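PDB 3WQC: D-threo-3-hydroxyaspartate dehydratase from Delftia, which catalyses the pyridoxal 5'-phosphate- and divalent metal-dependent removal of ammonia from D-threo-3-hydroxyaspartate, yielding oxaloacetate. Local coordinates for residues Gly316-Gly321 and Arg356-His361; Leu268-Thr273 and Ala367-Tyr372; Asp13-Leu18 and Gln373-Asp378; Ser294-Thr299 and Ala362-Ala367. All blocks are in the same frame, centred on the assembly; numbering follows the deposited sequence. Where two conformers were deposited one is given.

Interaction 1 of 4, residues Gly316-Gly321 and Arg356-His361. With MG (magnesium ion), chain K.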
loop_
_atom_site.group_PDB
_atom_site.type_symbol
_atom_site.label_atom_id
_atom_site.label_comp_id
_atom_site.label_asym_id
_atom_site.label_seq_id
_atom_site.Cartn_x
_atom_site.Cartn_y
_atom_site.Cartn_z
ATOM N N GLY B 316 1.909 -13.217 -20.080
ATOM C CA GLY B 316 2.947 -12.482 -19.405
ATOM C C GLY B 316 3.831 -11.664 -20.350
ATOM O O GLY B 316 4.834 -11.041 -19.912
ATOM N N ARG B 317 3.456 -11.589 -21.606
ATOM C CA ARG B 317 4.226 -10.807 -22.574
ATOM C C ARG B 317 3.767 -9.357 -22.623
ATOM O O ARG B 317 2.592 -9.028 -22.712
ATOM C CB ARG B 317 4.134 -11.383 -23.957
ATOM C CG ARG B 317 4.273 -12.862 -24.079
ATOM C CD ARG B 317 4.222 -13.147 -25.582
ATOM N NE ARG B 317 3.808 -14.498 -25.898
ATOM C CZ ARG B 317 2.547 -14.865 -26.063
ATOM N NH1 ARG B 317 1.586 -13.998 -25.925
ATOM N NH2 ARG B 317 2.255 -16.112 -26.351
ATOM N N VAL B 318 4.704 -8.471 -22.646
ATOM C CA VAL B 318 4.379 -7.055 -22.664
ATOM C C VAL B 318 3.533 -6.666 -23.874
ATOM O O VAL B 318 3.804 -7.090 -25.015
ATOM C CB VAL B 318 5.707 -6.280 -22.669
ATOM C CG1 VAL B 318 5.488 -4.818 -23.076
ATOM C CG2 VAL B 318 6.339 -6.456 -21.253
ATOM N N MET B 319 2.556 -5.787 -23.635
ATOM C CA MET B 319 1.738 -5.205 -24.692
ATOM C C MET B 319 2.158 -3.747 -24.867
ATOM O O MET B 319 1.675 -2.834 -24.156
ATOM C CB MET B 319 0.219 -5.331 -24.389
ATOM C CG MET B 319 -0.231 -6.759 -24.410
ATOM S SD MET B 319 -2.013 -6.889 -24.018
ATOM C CE MET B 319 -2.691 -6.487 -25.640
ATOM N N PRO B 320 3.103 -3.524 -25.813
ATOM C CA PRO B 320 3.728 -2.189 -25.792
ATOM C C PRO B 320 2.758 -1.018 -26.002
ATOM O O PRO B 320 1.776 -1.117 -26.793
ATOM C CB PRO B 320 4.719 -2.229 -26.971
ATOM C CG PRO B 320 4.558 -3.571 -27.580
ATOM C CD PRO B 320 3.774 -4.470 -26.737
ATOM N N GLY B 321 3.008 0.075 -25.292
ATOM C CA GLY B 321 2.125 1.239 -25.392
ATOM C C GLY B 321 0.855 1.269 -24.579
ATOM O O GLY B 321 0.217 2.332 -24.540
ATOM N N ARG B 356 -1.948 -9.119 -17.175
ATOM C CA ARG B 356 -1.002 -9.117 -16.059
ATOM C C ARG B 356 -0.324 -7.739 -16.069
ATOM O O ARG B 356 0.098 -7.269 -17.107
ATOM C CB ARG B 356 0.006 -10.290 -16.225
ATOM C CG ARG B 356 -0.739 -11.588 -15.895
ATOM C CD ARG B 356 0.033 -12.793 -16.380
ATOM N NE ARG B 356 1.259 -13.072 -15.625
ATOM C CZ ARG B 356 2.036 -14.126 -15.904
ATOM N NH1 ARG B 356 3.131 -14.324 -15.167
ATOM N NH2 ARG B 356 1.753 -14.948 -16.942
ATOM N N ILE B 357 -0.162 -7.140 -14.916
ATOM C CA ILE B 357 0.392 -5.779 -14.880
ATOM C C ILE B 357 1.740 -5.801 -14.174
ATOM O O ILE B 357 1.861 -6.347 -13.042
ATOM C CB ILE B 357 -0.533 -4.795 -14.115
ATOM C CG1 ILE B 357 -2.057 -4.924 -14.494
ATOM C CG2 ILE B 357 0.003 -3.387 -14.101
ATOM C CD1 ILE B 357 -2.259 -4.615 -15.971
ATOM N N LEU B 358 2.797 -5.335 -14.846
ATOM C CA LEU B 358 4.093 -5.273 -14.160
ATOM C C LEU B 358 4.118 -4.033 -13.269
ATOM O O LEU B 358 3.743 -2.939 -13.707
ATOM C CB LEU B 358 5.287 -5.156 -15.176
ATOM C CG LEU B 358 5.363 -6.319 -16.208
ATOM C CD1 LEU B 358 6.535 -6.016 -17.187
ATOM C CD2 LEU B 358 5.482 -7.640 -15.452
ATOM N N PRO B 359 4.659 -4.181 -12.037
ATOM C CA PRO B 359 4.592 -3.098 -11.067
ATOM C C PRO B 359 5.723 -2.057 -11.215
ATOM O O PRO B 359 6.845 -2.415 -11.678
ATOM C CB PRO B 359 4.835 -3.833 -9.740
ATOM C CG PRO B 359 5.720 -4.999 -10.125
ATOM C CD PRO B 359 5.184 -5.439 -11.490
ATOM N N ASN B 360 5.473 -0.822 -10.758
ATOM C CA ASN B 360 6.561 0.149 -10.583
ATOM C C ASN B 360 7.580 -0.403 -9.550
ATOM O O ASN B 360 8.798 -0.363 -9.876
ATOM C CB ASN B 360 6.058 1.484 -9.999
ATOM C CG ASN B 360 5.354 2.362 -11.071
ATOM O OD1 ASN B 360 5.898 3.421 -11.407
ATOM N ND2 ASN B 360 4.214 1.962 -11.636
ATOM N N HIS B 361 7.141 -0.895 -8.391
ATOM C CA HIS B 361 8.014 -1.144 -7.294
ATOM C C HIS B 361 7.588 -2.426 -6.668
ATOM O O HIS B 361 6.484 -2.513 -6.059
ATOM C CB HIS B 361 7.913 0.031 -6.314
ATOM C CG HIS B 361 8.839 -0.048 -5.155
ATOM N ND1 HIS B 361 8.834 0.938 -4.176
ATOM C CD2 HIS B 361 9.856 -0.917 -4.857
ATOM C CE1 HIS B 361 9.820 0.682 -3.239
ATOM N NE2 HIS B 361 10.475 -0.446 -3.639
HETATM MG MG MG K . 12.178 -1.352 -2.693
HETATM O O HOH W 1 14.018 -1.891 -1.822
HETATM O O HOH W 2 13.053 0.692 -2.744
HETATM O O HOH W 3 11.510 -0.688 -0.799
HETATM O O HOH W 4 13.103 -1.600 -4.509
#
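Arg356 and Leu358, on strand 354-358 of the beta domain, meet the chain at Gly316 and Val318. Arg356 CG lies anti to the carbonyl carbon (chi1 -74°), and the chain bends at chi3, which lays the guanidinium beside Gly316. From CB and CG the chain runs to CD, which lies 4.2 Å from Gly316 N. NE comes no nearer to the glycine, but it is hydrogen-bonded to Ser269 OG of the adjacent strand. CZ passes 4.0 Å from Gly316 CA, which sits above one face of the guanidinium, displaced toward its rim. At the tip, NH2 stands 3.6 Å from Gly316 N and hydrogen-bonds to Leu314 O, while NH1 packs against Leu375. Gly316 has positive phi (89°), where a CB would strike the preceding carbonyl oxygen and crowd NH2. A leucine in place of Arg356 would probably leave Leu314 O and Ser269 OG without these donors and open a gap under Gly316. Farther along, the side chains of Val318 and Leu358 cross at about a right angle, CG2 of Val318 touching CD1 of Leu358 at 4.1 Å, with Cys312 of strand 310-312 against both. Past Pro359 the chain reaches His361, at the N-cap of helix 362-366. Its NE2 binds the magnesium ion at 2.1 Å; four waters and Cys363 are the other ligands.

Interaction 2 of 4, residues Leu268-Thr273 and Ala367-Tyr372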
loop_
_atom_site.group_PDB
_atom_site.type_symbol
_atom_site.label_atom_id
_atom_site.label_comp_id
_atom_site.label_asym_id
_atom_site.label_seq_id
_atom_site.Cartn_x
_atom_site.Cartn_y
_atom_site.Cartn_z
ATOM N N LEU B 268 7.327 -10.568 -10.896
ATOM C CA LEU B 268 6.066 -10.329 -10.156
ATOM C C LEU B 268 5.143 -9.530 -11.104
ATOM O O LEU B 268 5.563 -8.520 -11.733
ATOM C CB LEU B 268 6.360 -9.437 -8.932
ATOM C CG LEU B 268 5.139 -9.036 -8.098
ATOM C CD1 LEU B 268 4.406 -10.282 -7.545
ATOM C CD2 LEU B 268 5.574 -8.031 -7.004
ATOM N N SER B 269 3.899 -9.998 -11.244
ATOM C CA SER B 269 2.934 -9.248 -12.004
ATOM C C SER B 269 1.591 -9.353 -11.252
ATOM O O SER B 269 1.410 -10.290 -10.429
ATOM C CB SER B 269 2.752 -9.770 -13.485
ATOM O OG SER B 269 2.301 -11.120 -13.474
ATOM N N VAL B 270 0.674 -8.445 -11.548
ATOM C CA VAL B 270 -0.645 -8.486 -10.875
ATOM C C VAL B 270 -1.627 -8.939 -11.972
ATOM O O VAL B 270 -1.835 -8.241 -12.984
ATOM C CB VAL B 270 -1.049 -7.136 -10.304
ATOM C CG1 VAL B 270 -2.494 -7.128 -9.819
ATOM C CG2 VAL B 270 -0.057 -6.756 -9.177
ATOM N N LEU B 271 -2.289 -10.030 -11.715
ATOM C CA LEU B 271 -3.345 -10.580 -12.595
ATOM C C LEU B 271 -4.595 -9.737 -12.392
ATOM O O LEU B 271 -4.970 -9.508 -11.256
ATOM C CB LEU B 271 -3.595 -12.031 -12.143
ATOM C CG LEU B 271 -4.557 -12.864 -13.064
ATOM C CD1 LEU B 271 -3.909 -13.114 -14.436
ATOM C CD2 LEU B 271 -4.880 -14.162 -12.315
ATOM N N ALA B 272 -5.237 -9.257 -13.493
ATOM C CA ALA B 272 -6.355 -8.352 -13.395
ATOM C C ALA B 272 -7.376 -8.767 -14.415
ATOM O O ALA B 272 -6.996 -9.346 -15.429
ATOM C CB ALA B 272 -5.893 -6.897 -13.668
ATOM N N THR B 273 -8.614 -8.418 -14.182
ATOM C CA THR B 273 -9.682 -8.625 -15.161
ATOM C C THR B 273 -10.210 -7.314 -15.696
ATOM O O THR B 273 -10.413 -6.332 -14.902
ATOM C CB THR B 273 -10.882 -9.378 -14.462
ATOM O OG1 THR B 273 -10.419 -10.663 -14.045
ATOM C CG2 THR B 273 -12.040 -9.645 -15.416
ATOM N N ALA B 367 3.354 -5.817 -0.903
ATOM C CA ALA B 367 2.837 -5.600 0.443
ATOM C C ALA B 367 1.290 -5.448 0.447
ATOM O O ALA B 367 0.640 -5.498 1.498
ATOM C CB ALA B 367 3.462 -4.331 1.041
ATOM N N GLN B 368 0.709 -5.198 -0.732
ATOM C CA GLN B 368 -0.758 -5.087 -0.830
ATOM C C GLN B 368 -1.473 -6.434 -0.771
ATOM O O GLN B 368 -2.715 -6.469 -0.646
ATOM C CB GLN B 368 -1.112 -4.374 -2.132
ATOM C CG GLN B 368 -0.525 -2.954 -2.217
ATOM C CD GLN B 368 -0.980 -2.063 -1.044
ATOM O OE1 GLN B 368 -0.254 -1.918 0.001
ATOM N NE2 GLN B 368 -2.186 -1.477 -1.178
ATOM N N PHE B 369 -0.730 -7.530 -0.822
ATOM C CA PHE B 369 -1.360 -8.868 -0.885
ATOM C C PHE B 369 -1.047 -9.708 0.344
ATOM O O PHE B 369 0.108 -9.778 0.762
ATOM C CB PHE B 369 -0.868 -9.629 -2.117
ATOM C CG PHE B 369 -1.330 -8.980 -3.383
ATOM C CD1 PHE B 369 -0.622 -7.909 -3.952
ATOM C CD2 PHE B 369 -2.501 -9.431 -4.022
ATOM C CE1 PHE B 369 -1.090 -7.259 -5.118
ATOM C CE2 PHE B 369 -2.989 -8.790 -5.173
ATOM C CZ PHE B 369 -2.275 -7.706 -5.744
ATOM N N PRO B 370 -2.050 -10.467 0.835
ATOM C CA PRO B 370 -1.790 -11.422 1.911
ATOM C C PRO B 370 -0.857 -12.540 1.426
ATOM O O PRO B 370 -0.216 -13.164 2.278
ATOM C CB PRO B 370 -3.173 -12.011 2.231
ATOM C CG PRO B 370 -4.151 -10.916 1.805
ATOM C CD PRO B 370 -3.525 -10.243 0.602
ATOM N N ALA B 371 -0.798 -12.835 0.136
ATOM C CA ALA B 371 -0.057 -13.999 -0.327
ATOM C C ALA B 371 0.219 -13.775 -1.791
ATOM O O ALA B 371 -0.539 -13.052 -2.499
ATOM C CB ALA B 371 -0.838 -15.348 -0.174
ATOM N N TYR B 372 1.230 -14.478 -2.286
ATOM C CA TYR B 372 1.517 -14.549 -3.719
ATOM C C TYR B 372 0.919 -15.864 -4.257
ATOM O O TYR B 372 0.690 -16.811 -3.530
ATOM C CB TYR B 372 3.039 -14.653 -3.956
ATOM C CG TYR B 372 3.776 -13.437 -3.474
ATOM C CD1 TYR B 372 3.846 -12.269 -4.257
ATOM C CD2 TYR B 372 4.442 -13.433 -2.242
ATOM C CE1 TYR B 372 4.546 -11.113 -3.855
ATOM C CE2 TYR B 372 5.165 -12.308 -1.797
ATOM C CZ TYR B 372 5.197 -11.183 -2.580
ATOM O OH TYR B 372 5.924 -10.064 -2.211
#
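Within the mixed beta sheet of the C-terminal domain, Leu268 and Val270 of strand 268-278 meet two aromatic rings, Phe369 from the loop just before strand 371-375 and Tyr372 from the strand itself. Leu268 CG lies anti to the backbone N (chi1 177°), carrying CD1 to the edge of the Tyr372 ring, near its plane. There CD1 lies 3.8 Å from Tyr372 CE1 and 3.9 Å from Tyr372 CD1, and the two side chains run roughly perpendicular. Two residues on, both methyls of Val270 approach the far end of the other ring obliquely, from the same side: CG1 is 4.1 Å and CG2 4.2 Å from Phe369 CZ. The contact is wholly apolar and buried, with no hydrogen bond between the segments. The polar end of the tyrosine is held separately, its OH bonded to Arg386 NH2, while Phe250 meets its ring edge-to-face. Phe369 also reaches the second subunit of the assembly, where its ring meets Trp390 of that subunit. Strand 22-26 lies between the two strands, antiparallel to 268-278 and parallel to 371-375, and Ala23 touches Phe369 and Ile25 touches Tyr372. Helix 362-366 adds Ala362 against Leu268 and Thr365 against Val270.

Interaction 3 of 4, residues Asp13-Leu18 and Gln373-Asp378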
loop_
_atom_site.group_PDB
_atom_site.type_symbol
_atom_site.label_atom_id
_atom_site.label_comp_id
_atom_site.label_asym_id
_atom_site.label_seq_id
_atom_site.Cartn_x
_atom_site.Cartn_y
_atom_site.Cartn_z
ATOM N N ASP B 13 -5.464 -24.509 -8.706
ATOM C CA ASP B 13 -5.754 -23.277 -9.479
ATOM C C ASP B 13 -4.767 -23.001 -10.581
ATOM O O ASP B 13 -3.633 -23.484 -10.560
ATOM C CB ASP B 13 -5.870 -22.054 -8.574
ATOM C CG ASP B 13 -7.258 -21.977 -7.890
ATOM O OD1 ASP B 13 -8.292 -21.820 -8.550
ATOM O OD2 ASP B 13 -7.345 -22.070 -6.691
ATOM N N THR B 14 -5.183 -22.205 -11.554
ATOM C CA THR B 14 -4.324 -21.696 -12.642
ATOM C C THR B 14 -4.639 -20.237 -12.796
ATOM O O THR B 14 -5.458 -19.685 -12.035
ATOM C CB THR B 14 -4.700 -22.355 -13.989
ATOM O OG1 THR B 14 -6.027 -21.934 -14.284
ATOM C CG2 THR B 14 -4.672 -23.912 -13.904
ATOM N N LEU B 15 -4.002 -19.561 -13.746
ATOM C CA LEU B 15 -4.282 -18.137 -13.951
ATOM C C LEU B 15 -5.669 -17.883 -14.467
ATOM O O LEU B 15 -6.161 -16.755 -14.415
ATOM C CB LEU B 15 -3.265 -17.453 -14.854
ATOM C CG LEU B 15 -1.842 -17.498 -14.369
ATOM C CD1 LEU B 15 -1.096 -16.583 -15.307
ATOM C CD2 LEU B 15 -1.695 -16.918 -12.961
ATOM N N LEU B 16 -6.329 -18.938 -14.958
ATOM C CA LEU B 16 -7.695 -18.775 -15.433
ATOM C C LEU B 16 -8.709 -18.898 -14.334
ATOM O O LEU B 16 -9.902 -18.470 -14.519
ATOM C CB LEU B 16 -7.993 -19.874 -16.487
ATOM C CG LEU B 16 -7.268 -19.670 -17.809
ATOM C CD1 LEU B 16 -7.650 -20.819 -18.714
ATOM C CD2 LEU B 16 -7.698 -18.348 -18.428
ATOM N N THR B 17 -8.352 -19.580 -13.225
ATOM C CA THR B 17 -9.343 -19.896 -12.186
ATOM C C THR B 17 -9.178 -19.015 -10.939
ATOM O O THR B 17 -10.091 -18.898 -10.153
ATOM C CB THR B 17 -9.307 -21.379 -11.726
ATOM O OG1 THR B 17 -8.045 -21.645 -11.079
ATOM C CG2 THR B 17 -9.542 -22.312 -12.937
ATOM N N LEU B 18 -8.010 -18.373 -10.767
ATOM C CA LEU B 18 -7.832 -17.437 -9.642
ATOM C C LEU B 18 -8.838 -16.281 -9.678
ATOM O O LEU B 18 -9.213 -15.797 -10.789
ATOM C CB LEU B 18 -6.435 -16.800 -9.740
ATOM C CG LEU B 18 -5.276 -17.709 -9.257
ATOM C CD1 LEU B 18 -3.960 -17.037 -9.555
ATOM C CD2 LEU B 18 -5.391 -18.165 -7.778
ATOM N N GLN B 373 0.711 -15.862 -5.574
ATOM C CA GLN B 373 0.368 -17.123 -6.276
ATOM C C GLN B 373 1.631 -17.510 -7.062
ATOM O O GLN B 373 1.982 -16.762 -8.041
ATOM C CB GLN B 373 -0.849 -16.818 -7.206
ATOM C CG GLN B 373 -2.096 -16.554 -6.306
ATOM C CD GLN B 373 -2.421 -17.841 -5.510
ATOM O OE1 GLN B 373 -2.191 -18.961 -5.976
ATOM N NE2 GLN B 373 -2.932 -17.692 -4.357
ATOM N N ALA B 374 2.349 -18.553 -6.604
ATOM C CA ALA B 374 3.643 -18.949 -7.227
ATOM C C ALA B 374 3.352 -19.850 -8.434
ATOM O O ALA B 374 2.744 -20.899 -8.268
ATOM C CB ALA B 374 4.455 -19.738 -6.221
ATOM N N LEU B 375 3.627 -19.324 -9.614
ATOM C CA LEU B 375 3.261 -19.947 -10.894
ATOM C C LEU B 375 4.370 -20.868 -11.377
ATOM O O LEU B 375 5.479 -20.372 -11.706
ATOM C CB LEU B 375 2.971 -18.868 -11.932
ATOM C CG LEU B 375 2.683 -19.317 -13.379
ATOM C CD1 LEU B 375 1.337 -20.077 -13.434
ATOM C CD2 LEU B 375 2.644 -18.080 -14.288
ATOM N N ALA B 376 4.089 -22.171 -11.440
ATOM C CA ALA B 376 5.026 -23.151 -11.997
ATOM C C ALA B 376 4.971 -23.261 -13.531
ATOM O O ALA B 376 4.041 -22.718 -14.179
ATOM C CB ALA B 376 4.735 -24.495 -11.376
ATOM N N ALA B 377 5.972 -23.903 -14.142
ATOM C CA ALA B 377 6.062 -23.990 -15.595
ATOM C C ALA B 377 4.821 -24.704 -16.145
ATOM O O ALA B 377 4.429 -24.413 -17.265
ATOM C CB ALA B 377 7.338 -24.719 -15.996
ATOM N N ASP B 378 4.196 -25.604 -15.377
ATOM C CA ASP B 378 2.996 -26.360 -15.853
ATOM C C ASP B 378 1.669 -25.513 -15.852
ATOM O O ASP B 378 0.590 -26.024 -16.222
ATOM C CB ASP B 378 2.853 -27.685 -15.120
ATOM C CG ASP B 378 2.468 -27.557 -13.671
ATOM O OD1 ASP B 378 2.364 -26.421 -13.099
ATOM O OD2 ASP B 378 2.264 -28.640 -13.103
#
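Leu18 lies alongside the aliphatic part of Gln373, the two side chains running past each other in opposite directions. Leu18 CD1 touches Gln373 CG at 3.8 Å, and Leu18 CD2 reaches Gln373 CD at the same distance. Gln373 makes this overlap possible by folding at chi2 (-63°), which turns its amide over Leu18 CD2; the amide NE2 hydrogen-bonds to Thr383 OG1. Beside this pair, Leu15 and Leu375 cross at about a right angle, with Leu15 CD1 4.2 Å from Leu375 CD2. No hydrogen bond links the two segments. Segment 13-18 instead fixes its own shape. Thr14 OG1 accepts from Leu16 N in an ST turn, and Thr14 O takes both Thr17 N and Leu18 N. Thr17 OG1 receives Thr14 N in a nearly straight bond (3.0 Å, 164°) and itself donates to Asp13 OD1 on the anti lone pair. The resulting tight loop presents Leu15 and Leu18 to the strand. It connects helix 3-11 with strand 22-26, and Arg354 NH1 of strand 354-358 binds the carbonyls of both leucines. Strand 381-385, antiparallel to 371-375, contributes Val381 against Gln373 and Leu375, and Val24 of strand 22-26 packs on Leu15 and Leu375.

Interaction 4 of 4, residues Ser294-Thr299 and Ala362-Ala367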
loop_
_atom_site.group_PDB
_atom_site.type_symbol
_atom_site.label_atom_id
_atom_site.label_comp_id
_atom_site.label_asym_id
_atom_site.label_seq_id
_atom_site.Cartn_x
_atom_site.Cartn_y
_atom_site.Cartn_z
ATOM N N SER B 294 -0.526 -0.733 -5.373
ATOM C CA SER B 294 0.031 0.278 -4.505
ATOM C C SER B 294 0.029 1.654 -5.204
ATOM O O SER B 294 -0.063 1.734 -6.467
ATOM C CB SER B 294 1.438 0.028 -3.911
ATOM O OG SER B 294 2.458 0.485 -4.818
ATOM N N ARG B 295 0.163 2.695 -4.376
ATOM C CA ARG B 295 0.270 4.039 -4.943
ATOM C C ARG B 295 1.705 4.354 -5.486
ATOM O O ARG B 295 1.921 5.510 -5.900
ATOM C CB ARG B 295 -0.102 5.135 -3.885
ATOM C CG ARG B 295 -1.622 5.308 -3.798
ATOM C CD ARG B 295 -2.165 6.013 -5.035
ATOM N NE ARG B 295 -3.309 6.808 -4.650
ATOM C CZ ARG B 295 -4.160 7.346 -5.501
ATOM N NH1 ARG B 295 -4.024 7.109 -6.834
ATOM N NH2 ARG B 295 -5.150 8.143 -5.012
ATOM N N ASP B 296 2.656 3.412 -5.458
ATOM C CA ASP B 296 4.006 3.739 -5.895
ATOM C C ASP B 296 4.015 4.196 -7.368
ATOM O O ASP B 296 3.498 3.512 -8.263
ATOM C CB ASP B 296 4.922 2.544 -5.684
ATOM C CG ASP B 296 6.393 2.941 -5.706
ATOM O OD1 ASP B 296 6.892 3.272 -6.799
ATOM O OD2 ASP B 296 6.988 2.912 -4.587
ATOM N N ARG B 297 4.638 5.358 -7.626
ATOM C CA ARG B 297 4.745 5.871 -9.005
ATOM C C ARG B 297 6.228 6.167 -9.257
ATOM O O ARG B 297 6.546 7.235 -9.839
ATOM C CB ARG B 297 3.828 7.085 -9.200
ATOM C CG ARG B 297 2.337 6.645 -9.272
ATOM C CD ARG B 297 2.053 6.002 -10.603
ATOM N NE ARG B 297 2.017 7.063 -11.676
ATOM C CZ ARG B 297 3.010 7.267 -12.580
ATOM N NH1 ARG B 297 2.900 8.382 -13.332
ATOM N NH2 ARG B 297 4.087 6.413 -12.680
ATOM N N GLY B 298 7.131 5.273 -8.813
ATOM C CA GLY B 298 8.563 5.561 -8.987
ATOM C C GLY B 298 9.002 5.770 -10.413
ATOM O O GLY B 298 10.006 6.476 -10.635
ATOM N N THR B 299 8.279 5.207 -11.419
ATOM C CA THR B 299 8.708 5.421 -12.791
ATOM C C THR B 299 8.365 6.815 -13.301
ATOM O O THR B 299 8.904 7.192 -14.391
ATOM C CB THR B 299 8.130 4.368 -13.739
ATOM O OG1 THR B 299 6.680 4.505 -13.826
ATOM C CG2 THR B 299 8.557 2.930 -13.314
ATOM N N ALA B 362 8.370 -3.505 -6.851
ATOM C CA ALA B 362 7.910 -4.845 -6.389
ATOM C C ALA B 362 7.641 -4.859 -4.876
ATOM O O ALA B 362 6.639 -5.449 -4.423
ATOM C CB ALA B 362 8.944 -5.940 -6.748
ATOM N N CYS B 363 8.446 -4.146 -4.080
ATOM C CA CYS B 363 8.298 -4.220 -2.602
ATOM C C CYS B 363 6.946 -3.604 -2.228
ATOM O O CYS B 363 6.312 -4.017 -1.271
ATOM C CB CYS B 363 9.417 -3.340 -1.954
ATOM S SG CYS B 363 11.069 -3.711 -2.706
ATOM N N ALA B 364 6.582 -2.509 -2.927
ATOM C CA ALA B 364 5.326 -1.780 -2.579
ATOM C C ALA B 364 4.112 -2.572 -3.042
ATOM O O ALA B 364 3.123 -2.780 -2.315
ATOM C CB ALA B 364 5.353 -0.413 -3.228
ATOM N N THR B 365 4.169 -3.134 -4.297
ATOM C CA THR B 365 2.996 -3.933 -4.793
ATOM C C THR B 365 2.865 -5.185 -3.972
ATOM O O THR B 365 1.710 -5.515 -3.571
ATOM C CB THR B 365 3.212 -4.291 -6.282
ATOM O OG1 THR B 365 3.280 -3.059 -7.039
ATOM C CG2 THR B 365 2.134 -5.259 -6.789
ATOM N N GLY B 366 3.957 -5.879 -3.625
ATOM C CA GLY B 366 3.802 -7.159 -2.917
ATOM C C GLY B 366 3.092 -6.955 -1.566
ATOM O O GLY B 366 2.303 -7.812 -1.116
ATOM N N ALA B 367 3.354 -5.817 -0.903
ATOM C CA ALA B 367 2.837 -5.600 0.443
ATOM C C ALA B 367 1.290 -5.448 0.447
ATOM O O ALA B 367 0.640 -5.498 1.498
ATOM C CB ALA B 367 3.462 -4.331 1.041
#
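Ser294 and Thr365 bring the backbones of the two segments to 5.2 Å between their CA atoms, where the loop leaving helix 290-293 passes the short helix 362-366. Ser294 is the first residue beyond its helix and has positive phi (77°). Two turns then shape the loop: an ST turn in which Asp296 N donates to Ser294 OG (3.0 Å), and an Asx turn in which Gly298 N donates to Asp296 OD1, meeting it on the anti side and 32° out of the carboxylate plane. Ala364 CB fits into the bend. It lies 3.4 Å from Ser294 OG and 3.9 Å from Asp296 CB, while Ser294 CB rests 3.6 Å from the carbonyl oxygen of Ala364. With chi1 87°, Ser294 OG is tucked between its own backbone N and carbonyl carbon, where it can both accept from Asp296 N and cover the alanine methyl. Replacing Ser294 by an alanine would probably leave Asp296 N without its acceptor and let the ST turn relax. Thr365 OG1 hydrogen-bonds to Met293 O. Asp296 OD2 hydrogen-bonds to His361 ND1 and also forms a salt bridge with Arg295 of the second subunit. Asp296 thus belongs to the second shell of the magnesium site: it probably helps to orient His361, which with Cys363 of helix 362-366 binds the ion, a His-Cys pair consistent with the metal site of eukaryotic D-serine dehydratases in this family.

How the interactions relate
Interactions 1 and 2 share the beta sheet, their neighbouring strands paired through Ile357 N to Val270 O (2.8 Å) and joined by Arg356 NE to Ser269 OG (3.1 Å). Interaction 3 extends this core toward the surface: Leu271 of interaction 2 packs on Leu15 and Leu18, and Arg356 also touches Leu15. Interaction 4 lies on the active-site side, where Asp296 OD2 is 2.7 Å from His361 ND1 of interaction 1, so that segments 294-299, 356-361 and 362-367 converge on one magnesium site. It packs on interaction 2 through Thr365 and Val270. The Tyr372 side chain is about 12 Å from the pyridoxal-5'-phosphate. Interactions 3 and 4 do not touch, their centres about 22 Å apart.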